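Local structure of transcriptional regulator, TetR family (Cytophaga hutchinsonii, 3EUP) at residues 13-25 and 52-66. The protein probably binds DNA through an N-terminal helix-turn-helix domain and regulates transcription, as in other members of the TetR family. Numbering follows the deposited sequence.
Sequences RQFIIESTAPVFN and FENKEAVAIAAFDYN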
loop_
_atom_site.group_PDB
_atom_site.type_symbol
_atom_site.label_atom_id
_atom_site.label_comp_id
_atom_site.label_asym_id
_atom_site.label_seq_id
_atom_site.Cartn_x
_atom_site.Cartn_y
_atom_site.Cartn_z
ATOM N N ARG A 13 24.094 -4.565 18.481
ATOM C CA ARG A 13 22.798 -4.989 17.981
ATOM C C ARG A 13 21.942 -3.811 17.531
ATOM O O ARG A 13 21.366 -3.832 16.444
ATOM C CB ARG A 13 22.071 -5.804 19.055
ATOM C CG ARG A 13 20.705 -6.304 18.622
ATOM C CD ARG A 13 20.128 -7.307 19.611
ATOM N NE ARG A 13 18.875 -7.816 19.114
ATOM C CZ ARG A 13 17.737 -7.133 19.117
ATOM N NH1 ARG A 13 17.669 -5.913 19.646
ATOM N NH2 ARG A 13 16.650 -7.684 18.604
ATOM N N GLN A 14 21.882 -2.778 18.351
ATOM C CA GLN A 14 21.110 -1.588 18.026
ATOM C C GLN A 14 21.682 -0.803 16.835
ATOM O O GLN A 14 20.939 -0.318 15.983
ATOM C CB GLN A 14 21.001 -0.675 19.263
ATOM C CG GLN A 14 20.112 0.539 19.062
ATOM C CD GLN A 14 18.675 0.179 18.709
ATOM O OE1 GLN A 14 18.161 -0.891 19.079
ATOM N NE2 GLN A 14 18.008 1.082 17.972
ATOM N N PHE A 15 22.997 -0.690 16.769
ATOM C CA PHE A 15 23.641 -0.115 15.603
ATOM C C PHE A 15 23.303 -0.891 14.320
ATOM O O PHE A 15 23.099 -0.280 13.270
ATOM C CB PHE A 15 25.171 -0.054 15.781
ATOM C CG PHE A 15 25.900 0.318 14.517
ATOM C CD1 PHE A 15 26.038 1.660 14.144
ATOM C CD2 PHE A 15 26.438 -0.670 13.692
ATOM C CE1 PHE A 15 26.687 2.011 12.936
ATOM C CE2 PHE A 15 27.095 -0.329 12.500
ATOM C CZ PHE A 15 27.212 1.021 12.117
ATOM N N ILE A 16 23.299 -2.229 14.398
ATOM C CA ILE A 16 22.959 -3.022 13.256
ATOM C C ILE A 16 21.539 -2.670 12.825
ATOM O O ILE A 16 21.289 -2.490 11.644
ATOM C CB ILE A 16 23.002 -4.576 13.486
ATOM C CG1 ILE A 16 24.373 -5.093 13.879
ATOM C CG2 ILE A 16 22.572 -5.281 12.219
ATOM C CD1 ILE A 16 25.408 -4.642 13.004
ATOM N N ILE A 17 20.617 -2.601 13.785
ATOM C CA ILE A 17 19.194 -2.345 13.480
ATOM C C ILE A 17 19.072 -0.997 12.797
ATOM O O ILE A 17 18.477 -0.880 11.707
ATOM C CB ILE A 17 18.311 -2.401 14.728
ATOM C CG1 ILE A 17 18.228 -3.841 15.260
ATOM C CG2 ILE A 17 16.893 -1.909 14.398
ATOM C CD1 ILE A 17 17.703 -3.972 16.723
ATOM N N GLU A 18 19.694 0.007 13.407
ATOM C CA GLU A 18 19.645 1.389 12.911
ATOM C C GLU A 18 20.207 1.537 11.505
ATOM O O GLU A 18 19.644 2.251 10.703
ATOM C CB GLU A 18 20.369 2.331 13.891
ATOM C CG GLU A 18 19.529 2.500 15.125
ATOM C CD GLU A 18 20.169 3.243 16.230
ATOM O OE1 GLU A 18 21.255 3.874 16.016
ATOM O OE2 GLU A 18 19.543 3.186 17.322
ATOM N N SER A 19 21.300 0.835 11.215
ATOM C CA SER A 19 22.006 0.961 9.946
ATOM C C SER A 19 21.275 0.253 8.844
ATOM O O SER A 19 21.338 0.675 7.682
ATOM C CB SER A 19 23.387 0.306 10.035
ATOM O OG SER A 19 24.171 0.997 10.960
ATOM N N THR A 20 20.647 -0.873 9.178
ATOM C CA THR A 20 20.084 -1.700 8.133
ATOM C C THR A 20 18.607 -1.493 7.922
ATOM O O THR A 20 18.107 -1.920 6.900
ATOM C CB THR A 20 20.307 -3.204 8.369
ATOM O OG1 THR A 20 19.598 -3.619 9.550
ATOM C CG2 THR A 20 21.831 -3.502 8.499
ATOM N N ALA A 21 17.924 -0.861 8.876
ATOM C CA ALA A 21 16.469 -0.624 8.769
ATOM C C ALA A 21 16.055 0.157 7.499
ATOM O O ALA A 21 14.998 -0.138 6.907
ATOM C CB ALA A 21 15.925 0.069 10.026
ATOM N N PRO A 22 16.844 1.154 7.079
ATOM C CA PRO A 22 16.510 1.858 5.818
ATOM C C PRO A 22 16.679 0.969 4.589
ATOM O O PRO A 22 15.959 1.132 3.596
ATOM C CB PRO A 22 17.541 2.998 5.773
ATOM C CG PRO A 22 17.979 3.163 7.164
ATOM C CD PRO A 22 17.939 1.824 7.790
ATOM N N VAL A 23 17.617 0.024 4.638
ATOM C CA VAL A 23 17.800 -0.896 3.528
ATOM C C VAL A 23 16.618 -1.868 3.510
ATOM O O VAL A 23 16.059 -2.147 2.437
ATOM C CB VAL A 23 19.104 -1.730 3.618
ATOM C CG1 VAL A 23 19.277 -2.539 2.371
ATOM C CG2 VAL A 23 20.345 -0.812 3.837
ATOM N N PHE A 24 16.239 -2.446 4.649
ATOM C CA PHE A 24 15.089 -3.364 4.587
ATOM C C PHE A 24 13.834 -2.625 4.130
ATOM O O PHE A 24 13.037 -3.168 3.377
ATOM C CB PHE A 24 14.804 -4.065 5.904
ATOM C CG PHE A 24 15.749 -5.173 6.206
ATOM C CD1 PHE A 24 15.710 -6.371 5.477
ATOM C CD2 PHE A 24 16.719 -5.007 7.169
ATOM C CE1 PHE A 24 16.611 -7.419 5.753
ATOM C CE2 PHE A 24 17.647 -6.037 7.449
ATOM C CZ PHE A 24 17.583 -7.236 6.748
ATOM N N ASN A 25 13.645 -1.400 4.595
ATOM C CA ASN A 25 12.427 -0.644 4.284
ATOM C C ASN A 25 12.298 -0.345 2.792
ATOM O O ASN A 25 11.185 -0.248 2.295
ATOM C CB ASN A 25 12.320 0.640 5.098
ATOM C CG ASN A 25 10.914 1.186 5.148
ATOM O OD1 ASN A 25 9.934 0.436 5.258
ATOM N ND2 ASN A 25 10.799 2.493 5.055
ATOM N N PHE A 52 22.492 -11.569 15.667
ATOM C CA PHE A 52 21.226 -12.032 15.152
ATOM C C PHE A 52 21.366 -13.446 14.605
ATOM O O PHE A 52 22.367 -13.773 13.965
ATOM C CB PHE A 52 20.789 -11.139 13.998
ATOM C CG PHE A 52 20.411 -9.773 14.410
ATOM C CD1 PHE A 52 19.116 -9.501 14.827
ATOM C CD2 PHE A 52 21.348 -8.746 14.388
ATOM C CE1 PHE A 52 18.744 -8.233 15.181
ATOM C CE2 PHE A 52 20.998 -7.465 14.771
ATOM C CZ PHE A 52 19.690 -7.204 15.165
ATOM N N GLU A 53 20.311 -14.239 14.760
ATOM C CA GLU A 53 20.306 -15.600 14.233
ATOM C C GLU A 53 20.518 -15.632 12.733
ATOM O O GLU A 53 21.391 -16.340 12.235
ATOM C CB GLU A 53 18.993 -16.298 14.602
ATOM C CG GLU A 53 18.877 -17.773 14.139
ATOM C CD GLU A 53 19.950 -18.716 14.718
ATOM O OE1 GLU A 53 20.460 -18.469 15.837
ATOM O OE2 GLU A 53 20.263 -19.732 14.038
ATOM N N ASN A 54 19.710 -14.877 12.010
ATOM C CA ASN A 54 19.752 -14.881 10.562
ATOM C C ASN A 54 19.183 -13.582 10.035
ATOM O O ASN A 54 18.780 -12.707 10.825
ATOM C CB ASN A 54 18.924 -16.044 10.032
ATOM C CG ASN A 54 17.543 -16.106 10.669
ATOM O OD1 ASN A 54 16.832 -15.120 10.733
ATOM N ND2 ASN A 54 17.170 -17.289 11.159
ATOM N N LYS A 55 19.169 -13.456 8.714
ATOM C CA LYS A 55 18.709 -12.231 8.067
ATOM C C LYS A 55 17.278 -11.895 8.463
ATOM O O LYS A 55 16.920 -10.719 8.607
ATOM C CB LYS A 55 18.807 -12.348 6.549
ATOM C CG LYS A 55 18.343 -11.081 5.831
ATOM C CD LYS A 55 18.769 -11.027 4.394
ATOM C CE LYS A 55 18.103 -12.094 3.590
ATOM N NZ LYS A 55 17.797 -11.629 2.218
ATOM N N GLU A 56 16.457 -12.945 8.615
ATOM C CA GLU A 56 15.059 -12.772 8.968
ATOM C C GLU A 56 14.897 -12.137 10.341
ATOM O O GLU A 56 14.039 -11.293 10.505
ATOM C CB GLU A 56 14.273 -14.102 8.876
ATOM C CG GLU A 56 13.062 -14.166 9.799
ATOM C CD GLU A 56 12.131 -15.357 9.542
ATOM O OE1 GLU A 56 12.372 -16.120 8.553
ATOM O OE2 GLU A 56 11.130 -15.482 10.311
ATOM N N ALA A 57 15.695 -12.555 11.316
ATOM C CA ALA A 57 15.715 -11.930 12.634
ATOM C C ALA A 57 16.095 -10.434 12.525
ATOM O O ALA A 57 15.525 -9.605 13.220
ATOM C CB ALA A 57 16.684 -12.649 13.589
ATOM N N VAL A 58 17.018 -10.105 11.624
ATOM C CA VAL A 58 17.376 -8.699 11.390
ATOM C C VAL A 58 16.192 -7.926 10.774
ATOM O O VAL A 58 15.904 -6.825 11.199
ATOM C CB VAL A 58 18.618 -8.528 10.478
ATOM C CG1 VAL A 58 19.016 -7.053 10.442
ATOM C CG2 VAL A 58 19.778 -9.455 10.929
ATOM N N ALA A 59 15.495 -8.535 9.814
ATOM C CA ALA A 59 14.312 -7.914 9.153
ATOM C C ALA A 59 13.193 -7.623 10.133
ATOM O O ALA A 59 12.596 -6.553 10.089
ATOM C CB ALA A 59 13.805 -8.782 8.040
ATOM N N ILE A 60 12.964 -8.550 11.060
ATOM C CA ILE A 60 11.941 -8.390 12.085
ATOM C C ILE A 60 12.260 -7.235 13.037
ATOM O O ILE A 60 11.397 -6.407 13.302
ATOM C CB ILE A 60 11.684 -9.687 12.837
ATOM C CG1 ILE A 60 11.030 -10.740 11.883
ATOM C CG2 ILE A 60 10.837 -9.404 14.149
ATOM C CD1 ILE A 60 11.010 -12.129 12.494
ATOM N N ALA A 61 13.499 -7.182 13.529
ATOM C CA ALA A 61 13.962 -6.081 14.360
ATOM C C ALA A 61 13.898 -4.753 13.588
ATOM O O ALA A 61 13.494 -3.719 14.163
ATOM C CB ALA A 61 15.428 -6.358 14.865
ATOM N N ALA A 62 14.295 -4.766 12.319
ATOM C CA ALA A 62 14.164 -3.563 11.459
ATOM C C ALA A 62 12.739 -3.065 11.401
ATOM O O ALA A 62 12.511 -1.869 11.506
ATOM C CB ALA A 62 14.679 -3.803 10.022
ATOM N N PHE A 63 11.780 -3.973 11.211
ATOM C CA PHE A 63 10.389 -3.571 11.174
ATOM C C PHE A 63 9.987 -2.945 12.504
ATOM O O PHE A 63 9.404 -1.858 12.535
ATOM C CB PHE A 63 9.441 -4.743 10.850
ATOM C CG PHE A 63 8.006 -4.356 10.959
ATOM C CD1 PHE A 63 7.390 -3.694 9.921
ATOM C CD2 PHE A 63 7.308 -4.534 12.147
ATOM C CE1 PHE A 63 6.064 -3.253 10.018
ATOM C CE2 PHE A 63 5.976 -4.084 12.267
ATOM C CZ PHE A 63 5.352 -3.465 11.200
ATOM N N ASP A 64 10.318 -3.603 13.617
ATOM C CA ASP A 64 10.006 -3.018 14.933
ATOM C C ASP A 64 10.607 -1.631 15.108
ATOM O O ASP A 64 9.960 -0.743 15.623
ATOM C CB ASP A 64 10.441 -3.932 16.068
ATOM C CG ASP A 64 9.565 -5.190 16.181
ATOM O OD1 ASP A 64 8.453 -5.222 15.604
ATOM O OD2 ASP A 64 10.001 -6.179 16.828
ATOM N N TYR A 65 11.822 -1.414 14.618
ATOM C CA TYR A 65 12.437 -0.070 14.719
ATOM C C TYR A 65 11.773 0.980 13.795
ATOM O O TYR A 65 11.487 2.102 14.200
ATOM C CB TYR A 65 13.940 -0.147 14.445
ATOM C CG TYR A 65 14.648 1.181 14.345
ATOM C CD1 TYR A 65 15.328 1.698 15.437
ATOM C CD2 TYR A 65 14.692 1.887 13.143
ATOM C CE1 TYR A 65 16.003 2.884 15.359
ATOM C CE2 TYR A 65 15.361 3.127 13.063
ATOM C CZ TYR A 65 16.029 3.594 14.167
ATOM O OH TYR A 65 16.709 4.792 14.144
ATOM N N ASN A 66 11.557 0.607 12.548
ATOM C CA ASN A 66 10.904 1.479 11.561
ATOM C C ASN A 66 9.513 1.942 11.953
ATOM O O ASN A 66 9.205 3.153 11.938
ATOM C CB ASN A 66 10.863 0.778 10.192
ATOM C CG ASN A 66 12.190 0.870 9.462
ATOM O OD1 ASN A 66 12.537 0.000 8.655
ATOM N ND2 ASN A 66 12.951 1.905 9.764
#
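Phe-24 is a knob in a hole made by Lys-55, Val-58, Ala-59 and Ala-62. Its CB lies 4.1 Å from Ala-62 CB. With chi1 at -76°, CG stands anti to the carbonyl carbon and the ring is carried onto helix 55-78. There CG and CD2 meet the same Ala-62 methyl, CE2 presses on Val-58 CG1 at 3.4 Å, and CD1 and CE1 share Ala-59 CB. At the tip, CZ reaches Lys-55 CG at 4.0 Å. Ala-59 CA sits over the centre of the Phe-24 ring, a CH-pi contact. Shortening Phe-24 to alanine would probably open a gap beside Val-58 and lose that contact. The reciprocal knob is Tyr-65, set among Gln-14, Ile-17, Glu-18 and Ala-21; Ile-17 CG2 lies 3.4 Å from Tyr-65 CB. The helices cross at 89°. Ala-21 CB meets Ala-62 CB at 4.1 Å, consistent with small side chains permitting the close crossing. Ile-17 CG1 meets the Phe-52 ring at its edge, 3.7 Å from CZ. Leu-37 of helix 34-41 also touches Phe-24. These contacts join carbon to carbon, while Gln-14 NE2 bonds Glu-18 OE2 within its own helix beside Tyr-65, consistent with a hydrophobic core joining helix 10-31 of the probable DNA-binding domain to the helix leading into the C-terminal domain.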